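PDB 1TKS: 3,4-dihydroxy-2-butanone 4-phosphate synthase from Candida albicans, which catalyses the conversion of D-ribulose 5-phosphate to formate and 3,4-dihydroxy-2-butanone 4-phosphate in riboflavin biosynthesis, probably with magnesium or manganese as cofactor. Local coordinates for residues Tyr87-Ile101 / Asp122-Ala134. Residues are numbered along the deposited sequence; the frame is centred on the assembly and turned at random.
Sequences YTITCDFAEGTTTGI and DFIKPGHILPLRA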
loop_
_atom_site.group_PDB
_atom_site.type_symbol
_atom_site.label_atom_id
_atom_site.label_comp_id
_atom_site.label_asym_id
_atom_site.label_seq_id
_atom_site.Cartn_x
_atom_site.Cartn_y
_atom_site.Cartn_z
ATOM N N TYR B 87 9.149 0.400 10.644
ATOM C CA TYR B 87 8.284 1.429 10.078
ATOM C C TYR B 87 8.110 2.568 11.069
ATOM O O TYR B 87 8.268 2.380 12.274
ATOM C CB TYR B 87 6.885 0.878 9.795
ATOM C CG TYR B 87 6.807 -0.234 8.784
ATOM C CD1 TYR B 87 6.921 -1.568 9.176
ATOM C CD2 TYR B 87 6.588 0.044 7.439
ATOM C CE1 TYR B 87 6.812 -2.598 8.249
ATOM C CE2 TYR B 87 6.480 -0.974 6.503
ATOM C CZ TYR B 87 6.590 -2.292 6.913
ATOM O OH TYR B 87 6.470 -3.305 5.994
ATOM N N THR B 88 7.776 3.747 10.555
ATOM C CA THR B 88 7.514 4.901 11.408
ATOM C C THR B 88 6.029 5.158 11.202
ATOM O O THR B 88 5.390 4.492 10.381
ATOM C CB THR B 88 8.271 6.175 10.957
ATOM O OG1 THR B 88 7.648 6.725 9.787
ATOM C CG2 THR B 88 9.716 5.855 10.649
ATOM N N ILE B 89 5.473 6.104 11.948
ATOM C CA ILE B 89 4.068 6.448 11.786
ATOM C C ILE B 89 3.948 6.945 10.346
ATOM O O ILE B 89 4.858 7.591 9.834
ATOM C CB ILE B 89 3.667 7.568 12.756
ATOM C CG1 ILE B 89 4.077 7.178 14.174
ATOM C CG2 ILE B 89 2.168 7.828 12.675
ATOM C CD1 ILE B 89 3.976 8.307 15.176
ATOM N N THR B 90 2.842 6.631 9.685
ATOM C CA THR B 90 2.655 7.058 8.303
ATOM C C THR B 90 2.401 8.558 8.235
ATOM O O THR B 90 2.093 9.181 9.248
ATOM C CB THR B 90 1.484 6.320 7.651
ATOM O OG1 THR B 90 0.299 6.523 8.429
ATOM C CG2 THR B 90 1.783 4.830 7.566
ATOM N N CYS B 91 2.507 9.132 7.040
ATOM C CA CYS B 91 2.311 10.566 6.888
ATOM C C CYS B 91 1.965 11.010 5.468
ATOM O O CYS B 91 2.172 10.280 4.494
ATOM C CB CYS B 91 3.579 11.304 7.328
ATOM S SG CYS B 91 4.985 11.030 6.200
ATOM N N ASP B 92 1.427 12.225 5.388
ATOM C CA ASP B 92 1.054 12.893 4.141
ATOM C C ASP B 92 1.561 14.325 4.267
ATOM O O ASP B 92 1.463 14.928 5.337
ATOM C CB ASP B 92 -0.468 12.978 3.981
ATOM C CG ASP B 92 -1.099 11.674 3.546
ATOM O OD1 ASP B 92 -2.289 11.487 3.862
ATOM O OD2 ASP B 92 -0.424 10.860 2.889
ATOM N N PHE B 93 2.102 14.870 3.186
ATOM C CA PHE B 93 2.554 16.256 3.208
ATOM C C PHE B 93 1.243 17.034 3.150
ATOM O O PHE B 93 0.418 16.798 2.266
ATOM C CB PHE B 93 3.396 16.569 1.975
ATOM C CG PHE B 93 4.046 17.921 2.009
ATOM C CD1 PHE B 93 5.005 18.218 2.970
ATOM C CD2 PHE B 93 3.717 18.887 1.065
ATOM C CE1 PHE B 93 5.637 19.460 2.987
ATOM C CE2 PHE B 93 4.344 20.137 1.073
ATOM C CZ PHE B 93 5.305 20.420 2.037
ATOM N N ALA B 94 1.049 17.952 4.089
ATOM C CA ALA B 94 -0.184 18.728 4.171
ATOM C C ALA B 94 -0.523 19.594 2.961
ATOM O O ALA B 94 -1.524 19.361 2.285
ATOM C CB ALA B 94 -0.159 19.592 5.425
ATOM N N GLU B 95 0.308 20.593 2.688
ATOM C CA GLU B 95 0.043 21.502 1.580
ATOM C C GLU B 95 0.271 20.916 0.193
ATOM O O GLU B 95 1.382 20.528 -0.169
ATOM C CB GLU B 95 0.860 22.785 1.757
ATOM C CG GLU B 95 0.690 23.812 0.648
ATOM C CD GLU B 95 1.376 25.128 0.968
ATOM O OE1 GLU B 95 0.783 25.945 1.701
ATOM O OE2 GLU B 95 2.513 25.336 0.498
ATOM N N GLY B 96 -0.802 20.858 -0.586
ATOM C CA GLY B 96 -0.694 20.324 -1.927
ATOM C C GLY B 96 -1.366 18.978 -2.094
ATOM O O GLY B 96 -1.484 18.492 -3.216
ATOM N N THR B 97 -1.797 18.361 -0.998
ATOM C CA THR B 97 -2.477 17.070 -1.106
ATOM C C THR B 97 -3.919 17.149 -0.646
ATOM O O THR B 97 -4.312 18.072 0.070
ATOM C CB THR B 97 -1.798 15.952 -0.271
ATOM O OG1 THR B 97 -1.867 16.276 1.125
ATOM C CG2 THR B 97 -0.354 15.769 -0.696
ATOM N N THR B 98 -4.699 16.164 -1.073
ATOM C CA THR B 98 -6.103 16.064 -0.708
ATOM C C THR B 98 -6.366 14.683 -0.109
ATOM O O THR B 98 -6.401 14.536 1.114
ATOM C CB THR B 98 -7.024 16.287 -1.932
ATOM O OG1 THR B 98 -6.600 15.452 -3.017
ATOM C CG2 THR B 98 -6.978 17.745 -2.370
ATOM N N THR B 99 -6.526 13.673 -0.960
ATOM C CA THR B 99 -6.785 12.314 -0.480
ATOM C C THR B 99 -5.523 11.646 0.064
ATOM O O THR B 99 -5.603 10.683 0.829
ATOM C CB THR B 99 -7.361 11.403 -1.593
ATOM O OG1 THR B 99 -6.384 11.226 -2.626
ATOM C CG2 THR B 99 -8.621 12.010 -2.189
ATOM N N GLY B 100 -4.365 12.152 -0.349
ATOM C CA GLY B 100 -3.095 11.610 0.108
ATOM C C GLY B 100 -2.620 10.355 -0.604
ATOM O O GLY B 100 -1.419 10.138 -0.753
ATOM N N ILE B 101 -3.565 9.537 -1.059
ATOM C CA ILE B 101 -3.259 8.271 -1.726
ATOM C C ILE B 101 -3.008 8.376 -3.241
ATOM O O ILE B 101 -2.452 7.460 -3.852
ATOM C CB ILE B 101 -4.396 7.249 -1.441
ATOM C CG1 ILE B 101 -4.022 5.858 -1.958
ATOM C CG2 ILE B 101 -5.688 7.718 -2.084
ATOM C CD1 ILE B 101 -2.803 5.265 -1.290
ATOM N N ASP B 122 4.930 20.220 8.771
ATOM C CA ASP B 122 4.499 20.226 7.379
ATOM C C ASP B 122 3.764 18.937 7.025
ATOM O O ASP B 122 3.148 18.842 5.963
ATOM C CB ASP B 122 5.706 20.379 6.448
ATOM C CG ASP B 122 6.415 21.715 6.610
ATOM O OD1 ASP B 122 7.523 21.855 6.055
ATOM O OD2 ASP B 122 5.868 22.616 7.284
ATOM N N PHE B 123 3.822 17.945 7.910
ATOM C CA PHE B 123 3.172 16.666 7.634
ATOM C C PHE B 123 2.004 16.312 8.541
ATOM O O PHE B 123 1.952 16.697 9.712
ATOM C CB PHE B 123 4.196 15.526 7.683
ATOM C CG PHE B 123 5.351 15.707 6.738
ATOM C CD1 PHE B 123 6.425 16.526 7.080
ATOM C CD2 PHE B 123 5.359 15.076 5.498
ATOM C CE1 PHE B 123 7.491 16.713 6.201
ATOM C CE2 PHE B 123 6.420 15.257 4.613
ATOM C CZ PHE B 123 7.489 16.078 4.964
ATOM N N ILE B 124 1.061 15.573 7.965
ATOM C CA ILE B 124 -0.116 15.096 8.675
ATOM C C ILE B 124 0.128 13.626 8.968
ATOM O O ILE B 124 0.576 12.874 8.098
ATOM C CB ILE B 124 -1.391 15.218 7.814
ATOM C CG1 ILE B 124 -1.647 16.684 7.463
ATOM C CG2 ILE B 124 -2.588 14.644 8.565
ATOM C CD1 ILE B 124 -2.723 16.882 6.421
ATOM N N LYS B 125 -0.160 13.228 10.200
ATOM C CA LYS B 125 0.022 11.851 10.642
ATOM C C LYS B 125 -1.252 11.397 11.353
ATOM O O LYS B 125 -1.806 12.128 12.172
ATOM C CB LYS B 125 1.219 11.778 11.596
ATOM C CG LYS B 125 2.537 12.185 10.938
ATOM C CD LYS B 125 3.660 12.372 11.945
ATOM C CE LYS B 125 3.405 13.557 12.865
ATOM N NZ LYS B 125 4.604 13.874 13.687
ATOM N N PRO B 126 -1.750 10.192 11.026
ATOM C CA PRO B 126 -1.195 9.260 10.038
ATOM C C PRO B 126 -1.403 9.735 8.605
ATOM O O PRO B 126 -2.062 10.752 8.361
ATOM C CB PRO B 126 -1.941 7.961 10.335
ATOM C CG PRO B 126 -3.268 8.446 10.806
ATOM C CD PRO B 126 -2.889 9.580 11.731
ATOM N N GLY B 127 -0.830 8.997 7.661
ATOM C CA GLY B 127 -0.953 9.364 6.262
ATOM C C GLY B 127 -1.008 8.171 5.330
ATOM O O GLY B 127 -1.404 7.082 5.731
ATOM N N HIS B 128 -0.582 8.382 4.086
ATOM C CA HIS B 128 -0.614 7.334 3.075
ATOM C C HIS B 128 0.759 6.877 2.587
ATOM O O HIS B 128 0.857 6.040 1.689
ATOM C CB HIS B 128 -1.471 7.806 1.904
ATOM C CG HIS B 128 -2.907 8.032 2.267
ATOM N ND1 HIS B 128 -3.873 7.061 2.120
ATOM C CD2 HIS B 128 -3.533 9.111 2.793
ATOM C CE1 HIS B 128 -5.035 7.532 2.537
ATOM N NE2 HIS B 128 -4.857 8.774 2.951
ATOM N N ILE B 129 1.813 7.449 3.167
ATOM C CA ILE B 129 3.182 7.066 2.837
ATOM C C ILE B 129 3.782 6.403 4.072
ATOM O O ILE B 129 3.537 6.832 5.203
ATOM C CB ILE B 129 4.049 8.289 2.430
ATOM C CG1 ILE B 129 3.756 8.670 0.980
ATOM C CG2 ILE B 129 5.535 7.974 2.603
ATOM C CD1 ILE B 129 4.175 7.634 -0.046
ATOM N N LEU B 130 4.558 5.349 3.840
ATOM C CA LEU B 130 5.200 4.594 4.906
ATOM C C LEU B 130 6.711 4.860 4.992
ATOM O O LEU B 130 7.503 4.191 4.324
ATOM C CB LEU B 130 4.961 3.090 4.683
ATOM C CG LEU B 130 3.511 2.580 4.739
ATOM C CD1 LEU B 130 3.214 1.720 3.509
ATOM C CD2 LEU B 130 3.289 1.772 6.018
ATOM N N PRO B 131 7.132 5.844 5.807
ATOM C CA PRO B 131 8.567 6.125 5.926
ATOM C C PRO B 131 9.245 4.954 6.635
ATOM O O PRO B 131 8.641 4.310 7.493
ATOM C CB PRO B 131 8.613 7.400 6.780
ATOM C CG PRO B 131 7.272 8.043 6.534
ATOM C CD PRO B 131 6.338 6.851 6.528
ATOM N N LEU B 132 10.496 4.681 6.270
ATOM C CA LEU B 132 11.261 3.595 6.883
ATOM C C LEU B 132 12.563 4.165 7.423
ATOM O O LEU B 132 13.177 5.016 6.785
ATOM C CB LEU B 132 11.578 2.509 5.856
ATOM C CG LEU B 132 10.392 1.883 5.128
ATOM C CD1 LEU B 132 10.875 0.695 4.308
ATOM C CD2 LEU B 132 9.342 1.443 6.130
ATOM N N ARG B 133 12.984 3.696 8.595
ATOM C CA ARG B 133 14.213 4.187 9.210
ATOM C C ARG B 133 15.435 3.322 8.917
ATOM O O ARG B 133 15.537 2.194 9.399
ATOM C CB ARG B 133 14.030 4.304 10.725
ATOM C CG ARG B 133 12.986 5.328 11.140
ATOM C CD ARG B 133 12.909 5.460 12.653
ATOM N NE ARG B 133 14.143 6.041 13.178
ATOM C CZ ARG B 133 14.330 6.401 14.444
ATOM N NH1 ARG B 133 13.363 6.242 15.335
ATOM N NH2 ARG B 133 15.489 6.926 14.815
ATOM N N ALA B 134 16.364 3.858 8.132
ATOM C CA ALA B 134 17.585 3.132 7.793
ATOM C C ALA B 134 18.589 3.290 8.935
ATOM O O ALA B 134 18.816 4.399 9.419
ATOM C CB ALA B 134 18.173 3.677 6.498
HETATM O O HOH W 1 5.789 3.652 7.815
HETATM O O HOH W 2 -1.641 4.800 7.467
HETATM O O HOH W 3 2.703 21.222 4.384
#
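F93 turns the edge of its ring toward one face of F123, an edge-to-face pair with centroids 5.3 Å apart and planes at 68°. F93 CD1 stands over the rim of the F123 ring, carried there by a CG anti to its own backbone N (chi1 -173°). On the same ring the sulfur of C91 approaches obliquely, SG 4.1 Å from F123 CD2, and also meets P131 CG. Helix 103-114 packs against both phenylalanines. Strands 91-93 and 123-124 run antiparallel, D92 and I124 exchanging two backbone bonds; I124 N to D92 O, at 2.7 Å, is almost straight (176°). C91 also pairs with I129 beyond the corner at K125-H128, where a cis peptide precedes P126. H128 and I129 both face C91, a classic beta bulge in which the H128 N to C91 O bond is weak. T90 and D92 pin that corner: T90 OG1 accepts G127 N at 2.8 Å, and D92 OD2 takes H128 N at 2.8 Å from above the carboxylate plane. The carboxylate lies nearly coplanar with the H128 imidazole, while I101 N sits over one ring face; Y57 of the second subunit meets this ring too. Farther along, the T88 hydroxyl, held by I89 O, rests against P131 CB, and T88 CG2 abuts R133 CG at 3.3 Å. Water 1 donates to both T88 O and P131 O. The Y87 ring lies beside L132, CD2 to CD2 3.4 Å. Since T85 and T146, neighbours of Y87 and L132 respectively, probably bind D-ribulose 5-phosphate, this end borders the substrate site. The seam thus combines a small apolar cluster of F93, F123, C91 and P131 with a threonine hydroxyl and a carboxylate that bond the backbone N-H groups of G127 and H128, fixing the bulged corner beside the dimer interface.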